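Local coordinates for acyl-coenzyme A oxidase (Caenorhabditis elegans, PDB 5K3H), which catalyses the first, FAD-dependent step of peroxisomal beta-oxidation, desaturating acyl-CoA substrates to (2E)-enoyl-CoA and reducing oxygen to hydrogen peroxide, at residues B[10-14]-B[15-19]; B[64-68]-B[69-73]; B[79-82]-B[83-87]; B[100-103]-B[104-108]. All coordinates share one frame; numbering follows the deposited sequence.

Contact 1. Residues B[10-14]-B[15-19]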
loop_
_atom_site.group_PDB
_atom_site.type_symbol
_atom_site.label_atom_id
_atom_site.label_comp_id
_atom_site.label_asym_id
_atom_site.label_seq_id
_atom_site.Cartn_x
_atom_site.Cartn_y
_atom_site.Cartn_z
ATOM N N GLU B 10 20.328 -22.791 19.588
ATOM C CA GLU B 10 19.638 -23.977 20.092
ATOM C C GLU B 10 18.210 -23.641 20.499
ATOM O O GLU B 10 17.957 -22.631 21.156
ATOM C CB GLU B 10 20.375 -24.579 21.275
ATOM C CG GLU B 10 21.362 -25.655 20.891
ATOM C CD GLU B 10 20.739 -27.039 20.788
ATOM O OE1 GLU B 10 19.726 -27.329 21.474
ATOM O OE2 GLU B 10 21.298 -27.867 20.037
ATOM N N GLY B 11 17.269 -24.501 20.112
ATOM C CA GLY B 11 15.885 -24.316 20.500
ATOM C C GLY B 11 15.042 -23.547 19.519
ATOM O O GLY B 11 13.838 -23.407 19.750
ATOM N N ASP B 12 15.634 -23.024 18.444
ATOM C CA ASP B 12 14.859 -22.327 17.438
ATOM C C ASP B 12 13.889 -23.297 16.768
ATOM O O ASP B 12 14.061 -24.520 16.810
ATOM C CB ASP B 12 15.773 -21.709 16.382
ATOM C CG ASP B 12 16.587 -20.520 16.907
ATOM O OD1 ASP B 12 16.335 -20.008 18.036
ATOM O OD2 ASP B 12 17.460 -20.049 16.147
ATOM N N ASN B 13 12.860 -22.738 16.152
ATOM C CA ASN B 13 11.916 -23.516 15.365
ATOM C C ASN B 13 12.652 -24.357 14.324
ATOM O O ASN B 13 13.339 -23.796 13.464
ATOM C CB ASN B 13 10.940 -22.573 14.665
ATOM C CG ASN B 13 9.828 -23.315 13.932
ATOM O OD1 ASN B 13 10.007 -24.435 13.448
ATOM N ND2 ASN B 13 8.668 -22.684 13.850
ATOM N N PRO B 14 12.529 -25.683 14.356
ATOM C CA PRO B 14 13.317 -26.503 13.422
ATOM C C PRO B 14 12.973 -26.246 11.969
ATOM O O PRO B 14 13.817 -26.503 11.097
ATOM C CB PRO B 14 12.987 -27.944 13.836
ATOM C CG PRO B 14 11.723 -27.867 14.582
ATOM C CD PRO B 14 11.654 -26.498 15.217
ATOM N N ASP B 15 11.768 -25.760 11.673
ATOM C CA ASP B 15 11.441 -25.405 10.293
ATOM C C ASP B 15 12.240 -24.198 9.816
ATOM O O ASP B 15 12.629 -24.124 8.647
ATOM C CB ASP B 15 9.939 -25.173 10.171
ATOM C CG ASP B 15 9.169 -26.482 10.033
ATOM O OD1 ASP B 15 9.795 -27.487 9.601
ATOM O OD2 ASP B 15 7.963 -26.515 10.386
ATOM N N LEU B 16 12.498 -23.239 10.705
ATOM C CA LEU B 16 13.321 -22.093 10.348
ATOM C C LEU B 16 14.800 -22.466 10.356
ATOM O O LEU B 16 15.539 -22.112 9.426
ATOM C CB LEU B 16 13.048 -20.946 11.315
ATOM C CG LEU B 16 13.730 -19.614 11.075
ATOM C CD1 LEU B 16 13.506 -19.151 9.659
ATOM C CD2 LEU B 16 13.171 -18.604 12.044
ATOM N N THR B 17 15.245 -23.202 11.377
ATOM C CA THR B 17 16.621 -23.698 11.389
ATOM C C THR B 17 16.962 -24.508 10.131
ATOM O O THR B 17 18.052 -24.355 9.575
ATOM C CB THR B 17 16.865 -24.519 12.646
ATOM O OG1 THR B 17 16.652 -23.675 13.781
ATOM C CG2 THR B 17 18.296 -25.008 12.669
ATOM N N ALA B 18 16.046 -25.362 9.659
ATOM C CA ALA B 18 16.304 -26.128 8.440
ATOM C C ALA B 18 16.618 -25.214 7.257
ATOM O O ALA B 18 17.478 -25.536 6.424
ATOM C CB ALA B 18 15.107 -27.015 8.102
ATOM N N GLU B 19 15.946 -24.065 7.168
ATOM C CA GLU B 19 16.230 -23.128 6.087
ATOM C C GLU B 19 17.558 -22.406 6.280
ATOM O O GLU B 19 18.104 -21.857 5.315
ATOM C CB GLU B 19 15.104 -22.107 5.953
ATOM C CG GLU B 19 13.751 -22.699 5.568
ATOM C CD GLU B 19 13.817 -23.448 4.252
ATOM O OE1 GLU B 19 14.582 -23.007 3.340
ATOM O OE2 GLU B 19 13.113 -24.491 4.135
HETATM O O HOH W 1 16.415 -25.669 15.690
HETATM O O HOH W 2 17.399 -21.353 13.546
HETATM O O HOH W 3 6.739 -24.280 11.408
#

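Contact 2. Residues B[64-68]-B[69-73]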
loop_
_atom_site.group_PDB
_atom_site.type_symbol
_atom_site.label_atom_id
_atom_site.label_comp_id
_atom_site.label_asym_id
_atom_site.label_seq_id
_atom_site.Cartn_x
_atom_site.Cartn_y
_atom_site.Cartn_z
ATOM N N PRO B 64 2.626 -1.228 18.890
ATOM C CA PRO B 64 1.251 -1.201 18.364
ATOM C C PRO B 64 0.184 -1.170 19.456
ATOM O O PRO B 64 -0.980 -0.865 19.149
ATOM C CB PRO B 64 1.160 -2.494 17.541
ATOM C CG PRO B 64 2.564 -2.890 17.249
ATOM C CD PRO B 64 3.379 -2.400 18.387
ATOM N N TYR B 65 0.531 -1.468 20.716
ATOM C CA TYR B 65 -0.458 -1.355 21.790
ATOM C C TYR B 65 -0.778 0.077 22.160
ATOM O O TYR B 65 -1.856 0.315 22.704
ATOM C CB TYR B 65 0.004 -2.005 23.091
ATOM C CG TYR B 65 0.156 -3.497 23.130
ATOM C CD1 TYR B 65 -0.147 -4.293 22.037
ATOM C CD2 TYR B 65 0.599 -4.109 24.296
ATOM C CE1 TYR B 65 0.011 -5.655 22.102
ATOM C CE2 TYR B 65 0.751 -5.462 24.373
ATOM C CZ TYR B 65 0.463 -6.236 23.280
ATOM O OH TYR B 65 0.621 -7.595 23.389
ATOM N N MET B 66 0.123 1.018 21.866
ATOM C CA MET B 66 0.126 2.350 22.444
ATOM C C MET B 66 -0.674 3.334 21.591
ATOM O O MET B 66 -0.643 3.288 20.357
ATOM C CB MET B 66 1.562 2.856 22.562
ATOM C CG MET B 66 2.490 2.058 23.455
ATOM S SD MET B 66 4.110 2.883 23.458
ATOM C CE MET B 66 5.190 1.750 24.309
ATOM N N THR B 67 -1.354 4.267 22.255
ATOM C CA THR B 67 -1.921 5.397 21.537
ATOM C C THR B 67 -0.801 6.323 21.054
ATOM O O THR B 67 0.367 6.191 21.452
ATOM C CB THR B 67 -2.897 6.162 22.430
ATOM O OG1 THR B 67 -2.168 6.729 23.526
ATOM C CG2 THR B 67 -3.930 5.215 22.999
ATOM N N ARG B 68 -1.172 7.278 20.188
ATOM C CA ARG B 68 -0.199 8.256 19.701
ATOM C C ARG B 68 0.423 9.034 20.853
ATOM O O ARG B 68 1.643 9.251 20.895
ATOM C CB ARG B 68 -0.849 9.229 18.711
ATOM C CG ARG B 68 0.192 10.092 18.032
ATOM C CD ARG B 68 -0.328 11.135 17.042
ATOM N NE ARG B 68 0.832 11.759 16.406
ATOM C CZ ARG B 68 0.800 12.783 15.565
ATOM N NH1 ARG B 68 -0.352 13.346 15.209
ATOM N NH2 ARG B 68 1.939 13.227 15.059
ATOM N N GLU B 69 -0.414 9.483 21.793
ATOM C CA GLU B 69 0.088 10.219 22.951
ATOM C C GLU B 69 1.087 9.390 23.755
ATOM O O GLU B 69 2.132 9.903 24.176
ATOM C CB GLU B 69 -1.093 10.663 23.814
ATOM C CG GLU B 69 -1.908 11.794 23.175
ATOM C CD GLU B 69 -2.859 11.357 22.044
ATOM O OE1 GLU B 69 -3.038 10.137 21.769
ATOM O OE2 GLU B 69 -3.401 12.282 21.395
ATOM N N GLU B 70 0.799 8.095 23.949
ATOM C CA GLU B 70 1.715 7.228 24.688
ATOM C C GLU B 70 3.022 7.012 23.924
ATOM O O GLU B 70 4.102 6.986 24.525
ATOM C CB GLU B 70 1.035 5.890 24.980
ATOM C CG GLU B 70 -0.130 5.966 25.941
ATOM C CD GLU B 70 -0.966 4.687 25.932
ATOM O OE1 GLU B 70 -0.693 3.800 25.083
ATOM O OE2 GLU B 70 -1.914 4.566 26.755
ATOM N N LYS B 71 2.949 6.857 22.599
ATOM C CA LYS B 71 4.167 6.665 21.815
ATOM C C LYS B 71 5.099 7.865 21.941
ATOM O O LYS B 71 6.317 7.703 22.074
ATOM C CB LYS B 71 3.826 6.430 20.338
ATOM C CG LYS B 71 3.126 5.129 19.990
ATOM C CD LYS B 71 2.701 5.198 18.527
ATOM C CE LYS B 71 1.687 4.123 18.160
ATOM N NZ LYS B 71 2.204 3.145 17.185
ATOM N N ILE B 72 4.542 9.079 21.889
ATOM C CA ILE B 72 5.377 10.285 21.948
ATOM C C ILE B 72 6.036 10.436 23.327
ATOM O O ILE B 72 7.235 10.742 23.419
ATOM C CB ILE B 72 4.548 11.522 21.534
ATOM C CG1 ILE B 72 4.149 11.382 20.049
ATOM C CG2 ILE B 72 5.327 12.812 21.767
ATOM C CD1 ILE B 72 3.250 12.478 19.493
ATOM N N MET B 73 5.283 10.195 24.415
ATOM C CA MET B 73 5.878 10.166 25.758
ATOM C C MET B 73 7.024 9.153 25.850
ATOM O O MET B 73 8.111 9.464 26.352
ATOM C CB MET B 73 4.808 9.854 26.805
ATOM C CG MET B 73 4.053 11.081 27.308
ATOM S SD MET B 73 5.071 12.350 28.107
ATOM C CE MET B 73 5.276 11.640 29.748
#

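Contact 3. Residues B[79-82]-B[83-87]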
loop_
_atom_site.group_PDB
_atom_site.type_symbol
_atom_site.label_atom_id
_atom_site.label_comp_id
_atom_site.label_asym_id
_atom_site.label_seq_id
_atom_site.Cartn_x
_atom_site.Cartn_y
_atom_site.Cartn_z
ATOM N N LEU B 79 14.614 9.039 24.488
ATOM C CA LEU B 79 15.524 10.021 23.918
ATOM C C LEU B 79 16.396 10.662 24.998
ATOM O O LEU B 79 17.612 10.804 24.815
ATOM C CB LEU B 79 14.715 11.070 23.154
ATOM C CG LEU B 79 15.399 12.017 22.176
ATOM C CD1 LEU B 79 16.233 11.245 21.171
ATOM C CD2 LEU B 79 14.314 12.798 21.459
ATOM N N THR B 80 15.806 11.032 26.142
ATOM C CA THR B 80 16.607 11.638 27.205
ATOM C C THR B 80 17.618 10.644 27.774
ATOM O O THR B 80 18.767 11.015 28.055
ATOM C CB THR B 80 15.713 12.197 28.315
ATOM O OG1 THR B 80 14.925 11.146 28.867
ATOM C CG2 THR B 80 14.806 13.309 27.814
ATOM N N VAL B 81 17.224 9.378 27.945
ATOM C CA VAL B 81 18.191 8.378 28.395
ATOM C C VAL B 81 19.335 8.238 27.396
ATOM O O VAL B 81 20.499 8.105 27.788
ATOM C CB VAL B 81 17.497 7.032 28.642
ATOM C CG1 VAL B 81 18.512 6.007 29.109
ATOM C CG2 VAL B 81 16.377 7.203 29.650
ATOM N N LEU B 82 19.028 8.276 26.089
ATOM C CA LEU B 82 20.080 8.197 25.071
ATOM C C LEU B 82 21.106 9.314 25.232
ATOM O O LEU B 82 22.305 9.050 25.331
ATOM C CB LEU B 82 19.491 8.254 23.660
ATOM C CG LEU B 82 18.994 6.979 22.970
ATOM C CD1 LEU B 82 18.538 7.322 21.525
ATOM C CD2 LEU B 82 20.013 5.828 22.989
ATOM N N THR B 83 20.652 10.568 25.328
ATOM C CA THR B 83 21.597 11.681 25.423
ATOM C C THR B 83 22.504 11.531 26.638
ATOM O O THR B 83 23.636 12.023 26.640
ATOM C CB THR B 83 20.850 13.011 25.532
ATOM O OG1 THR B 83 20.064 12.986 26.720
ATOM C CG2 THR B 83 19.895 13.207 24.389
ATOM N N GLN B 84 22.012 10.851 27.673
ATOM C CA GLN B 84 22.737 10.623 28.917
ATOM C C GLN B 84 23.724 9.458 28.812
ATOM O O GLN B 84 24.891 9.593 29.198
ATOM C CB GLN B 84 21.716 10.416 30.038
ATOM C CG GLN B 84 22.237 9.804 31.326
ATOM C CD GLN B 84 21.102 9.479 32.304
ATOM O OE1 GLN B 84 19.909 9.566 31.956
ATOM N NE2 GLN B 84 21.472 9.071 33.527
ATOM N N ARG B 85 23.291 8.303 28.296
ATOM C CA ARG B 85 24.138 7.110 28.279
ATOM C C ARG B 85 24.816 6.859 26.931
ATOM O O ARG B 85 25.580 5.893 26.816
ATOM C CB ARG B 85 23.323 5.871 28.646
ATOM C CG ARG B 85 22.295 6.101 29.735
ATOM C CD ARG B 85 22.825 5.694 31.080
ATOM N NE ARG B 85 23.349 4.335 31.059
ATOM C CZ ARG B 85 22.630 3.260 31.369
ATOM N NH1 ARG B 85 21.346 3.390 31.692
ATOM N NH2 ARG B 85 23.192 2.057 31.324
ATOM N N MET B 86 24.579 7.721 25.932
ATOM C CA MET B 86 24.998 7.470 24.549
ATOM C C MET B 86 26.445 6.993 24.442
ATOM O O MET B 86 26.745 6.079 23.661
ATOM C CB MET B 86 24.769 8.735 23.710
ATOM C CG MET B 86 25.112 8.607 22.247
ATOM S SD MET B 86 24.656 10.092 21.338
ATOM C CE MET B 86 22.859 9.959 21.358
ATOM N N SER B 87 27.360 7.616 25.194
ATOM C CA SER B 87 28.788 7.319 25.083
ATOM C C SER B 87 29.147 5.937 25.585
ATOM O O SER B 87 30.207 5.417 25.223
ATOM C CB SER B 87 29.628 8.328 25.862
ATOM O OG SER B 87 29.631 9.594 25.249
#

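Contact 4. Residues B[100-103]-B[104-108]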
loop_
_atom_site.group_PDB
_atom_site.type_symbol
_atom_site.label_atom_id
_atom_site.label_comp_id
_atom_site.label_asym_id
_atom_site.label_seq_id
_atom_site.Cartn_x
_atom_site.Cartn_y
_atom_site.Cartn_z
ATOM N N HIS B 100 22.269 3.095 13.652
ATOM C CA HIS B 100 21.900 1.799 14.219
ATOM C C HIS B 100 21.313 1.940 15.625
ATOM O O HIS B 100 20.246 1.386 15.923
ATOM C CB HIS B 100 23.121 0.876 14.223
ATOM C CG HIS B 100 22.881 -0.452 14.868
ATOM N ND1 HIS B 100 21.941 -1.347 14.404
ATOM C CD2 HIS B 100 23.520 -1.071 15.893
ATOM C CE1 HIS B 100 21.978 -2.442 15.148
ATOM N NE2 HIS B 100 22.923 -2.296 16.064
ATOM N N LEU B 101 21.988 2.695 16.496
ATOM C CA LEU B 101 21.491 2.900 17.851
ATOM C C LEU B 101 20.054 3.418 17.846
ATOM O O LEU B 101 19.194 2.901 18.572
ATOM C CB LEU B 101 22.419 3.879 18.585
ATOM C CG LEU B 101 22.063 4.403 19.979
ATOM C CD1 LEU B 101 22.129 3.314 21.044
ATOM C CD2 LEU B 101 22.974 5.580 20.326
ATOM N N ASN B 102 19.760 4.410 17.002
ATOM C CA ASN B 102 18.405 4.943 16.960
ATOM C C ASN B 102 17.406 3.904 16.449
ATOM O O ASN B 102 16.276 3.833 16.952
ATOM C CB ASN B 102 18.364 6.229 16.129
ATOM C CG ASN B 102 18.888 7.477 16.914
ATOM O OD1 ASN B 102 19.047 7.456 18.154
ATOM N ND2 ASN B 102 19.167 8.551 16.181
ATOM N N ASN B 103 17.794 3.087 15.457
ATOM C CA ASN B 103 16.883 2.054 14.939
ATOM C C ASN B 103 16.494 1.054 16.022
ATOM O O ASN B 103 15.328 0.656 16.107
ATOM C CB ASN B 103 17.522 1.289 13.777
ATOM C CG ASN B 103 17.705 2.121 12.540
ATOM O OD1 ASN B 103 16.954 3.060 12.280
ATOM N ND2 ASN B 103 18.724 1.778 11.757
ATOM N N GLU B 104 17.475 0.602 16.824
ATOM C CA GLU B 104 17.211 -0.299 17.948
ATOM C C GLU B 104 16.321 0.368 18.989
ATOM O O GLU B 104 15.321 -0.206 19.441
ATOM C CB GLU B 104 18.529 -0.718 18.616
ATOM C CG GLU B 104 19.348 -1.780 17.907
ATOM C CD GLU B 104 19.201 -3.166 18.531
ATOM O OE1 GLU B 104 18.615 -3.299 19.633
ATOM O OE2 GLU B 104 19.626 -4.141 17.872
ATOM N N VAL B 105 16.689 1.574 19.407
ATOM C CA VAL B 105 16.037 2.221 20.541
ATOM C C VAL B 105 14.797 2.986 20.100
ATOM O O VAL B 105 13.705 2.750 20.617
ATOM C CB VAL B 105 17.063 3.114 21.293
ATOM C CG1 VAL B 105 16.416 3.977 22.370
ATOM C CG2 VAL B 105 18.112 2.239 21.950
ATOM N N LEU B 106 14.912 3.845 19.090
ATOM C CA LEU B 106 13.805 4.733 18.754
ATOM C C LEU B 106 12.873 4.165 17.687
ATOM O O LEU B 106 11.683 4.498 17.688
ATOM C CB LEU B 106 14.352 6.106 18.325
ATOM C CG LEU B 106 15.146 6.905 19.403
ATOM C CD1 LEU B 106 15.813 8.167 18.864
ATOM C CD2 LEU B 106 14.283 7.252 20.634
ATOM N N GLY B 107 13.367 3.279 16.808
ATOM C CA GLY B 107 12.514 2.637 15.828
ATOM C C GLY B 107 12.275 3.487 14.594
ATOM O O GLY B 107 13.035 4.397 14.273
ATOM N N ILE B 108 11.211 3.152 13.870
ATOM C CA ILE B 108 10.909 3.813 12.596
ATOM C C ILE B 108 9.733 4.790 12.665
ATOM O O ILE B 108 9.536 5.555 11.702
ATOM C CB ILE B 108 10.681 2.788 11.463
ATOM C CG1 ILE B 108 9.483 1.868 11.751
ATOM C CG2 ILE B 108 11.949 1.996 11.216
ATOM C CD1 ILE B 108 9.098 0.984 10.571
#

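Contact 1. Residues B[10-14]-B[15-19]
Asn13 folds its side chain back over the start of the helix and meets Asp15 there. Its CB lies 4.3 Å from Leu16 CB. With CG anti to the backbone N (chi1 -174°), the amide is carried toward the first turn. OD1 then accepts from Asp15 N at 2.8 Å, the donor tilted 32° from the carbonyl plane. The same OD1 also touches Asp15 CB. At the other branch of the tip, ND2 donates to Gly634 O, and a water that donates to Asp15 OD2 accepts a long, weak bond from Asn13 ND2. The amide is thus gripped at both ends. Asp15 OD1 has its own strong partner, a salt bridge to Arg321.

Asn13 also contributes its backbone O, which takes Thr17 N at 2.9 Å in a nearly straight bond. Thr17 CB points toward the loop, and OG1 packs 3.4 Å from Asp12 CB. Two waters join this hydroxyl to Asp12, one at the backbone O and one at OD2. Asp12 OD1 forms a salt bridge with Arg632. Pro14 O receives Ala18 N at 2.9 Å. An asparagine N-cap followed by proline in the first turn is a classic way to begin an alpha-helix, here helix 14-21.

Contact 2. Residues B[64-68]-B[69-73]
Thr67 and Glu70 form a capping box at the start of helix 68-85. Each side chain bonds to the backbone N of the other. Thr67 OG1 accepts from Glu70 N at 3.3 Å, and Glu70 OE1 accepts from Thr67 N at 2.9 Å. Thr67 N meets Glu70 OE1 from above the carboxylate plane, 57° out of it. A chi1 of 65° sets Thr67 OG1 on the side of the first turn. The Glu70 chain runs extended beyond CG and reaches back past this hydroxyl, with Glu70 CG 3.3 Å from Thr67 OG1.

Around the box, the backbone continues the helix. Thr67 O takes Lys71 N at 2.9 Å, and Arg68 O takes Ile72 N. Met66 CB packs against Lys71 CG at 3.8 Å. Lys71 NZ goes on to a salt bridge with Glu109. The extended Arg68 chain carries its guanidinium outward, where NE donates to Asn246 O. Leu649 of the second subunit packs on Arg68 and Glu69, so this helix start also faces the dimer partner. Where the Arg68 side chain runs out from the helix, Ile72 CD1 lies obliquely to the guanidinium, 4.0 Å from Arg68 NE.

Contact 3. Residues B[79-82]-B[83-87]
Leu82, Thr83 and Val81 carry most of this contact, along the last turns of helix 68-85. Thr83 makes the distinctive bond. Its OG1 donates to Thr80 O at 2.7 Å, because with chi1 at 61° the hydroxyl swings back over the preceding turn. Such a bond is common within alpha-helices; here it lies in the N-terminal helical region of the oxidase. Thr80 O also receives Gln84 N at 3.3 Å, and both donors arrive from the same face of the carbonyl plane. Two bonds therefore grip this oxygen. The methyl CG2 of Thr83 rests 3.3 Å from Leu79 O, while Thr83 N donates to that same oxygen. A valine in place of Thr83 would probably leave Thr80 O with Gln84 N alone of these two donors; the side-chain link to the turn before would go, while the backbone bonds stay.

Val81 and Arg85 lie side by side and point the same way. Val81 CG1 meets Arg85 CG at 3.8 Å, and Arg85 N bonds to Val81 O at 2.8 Å. The arginine chain bends at chi2 and again at chi3, and Arg85 NE forms a salt bridge with Glu88. Leu82 is buried. Its CB has a loose apolar approach to Met86 CE, 4.4 Å away, and its O accepts a weak bond from Met86 N.

Leu82 and Met86 pack on helix 97-105, and Val81 touches Leu57 in a loop. Thr80 and Thr83 pack against Tyr661 and Met665 of the second subunit.

Contact 4. Residues B[100-103]-B[104-108]
His100 and Glu104 are brought together by two torsions. His100 CG is trans to the backbone N (chi1 176°), and the Glu104 chain bends at chi2 (-102°). Glu104 CG then lies over one face of the imidazole, 4.2 Å from its centroid, in a CH-pi contact. Ring and carboxylate planes stand 75° apart.

Nearby on the same helix, Asn102 OD1 touches Leu106 CD1 at 3.4 Å, the two side chains running alongside. Leu101 CD1 meets Val105 CG2 more loosely, at 4.3 Å. Asn102 O accepts from Leu106 N and, at 3.0 Å, from Gly107 N, which lies in its carbonyl plane. Gly107 has positive phi, a common way to end a helix, and a side chain there would jam against the preceding carbonyl O. Helix 97-105 packs on helices 38-52 and 68-85 in the N-terminal helical part.

The buried carboxylate is well satisfied. Arg623 forms a salt bridge with OE1, and Ser621 and Thr48 bond to OE2. His100 NE2 bonds to the same Thr48 hydroxyl. Replacing His100, an alanine would probably leave Glu104 CG unsupported on that side and Thr48 OG1 without its histidine partner. The arginine probably favours a charged Glu104.

Overall arrangement
Contact 4 is the most buried of the four; contacts 1, 2 and 3 are partly buried. Contact 2 opens helix 68-85 and contact 3 lies near its other end, with centres about 21 Å apart, and both touch the second subunit. Contact 4 belongs to the next helix, 97-105, and joins contact 3 directly: Leu82 CD2 packs on Leu101 CD1 at 3.8 Å, and Leu106 meets both Leu79 and Leu82. Contact 1 stands apart. Contacts 1 and 2 are both helix starts, but one uses an asparagine amide and water, the other a threonine-glutamate exchange. Contact 3 has a hydroxyl-to-carbonyl bond at the dimer side; contact 4 has a CH-pi contact and a salt-bridged carboxylate in the interior.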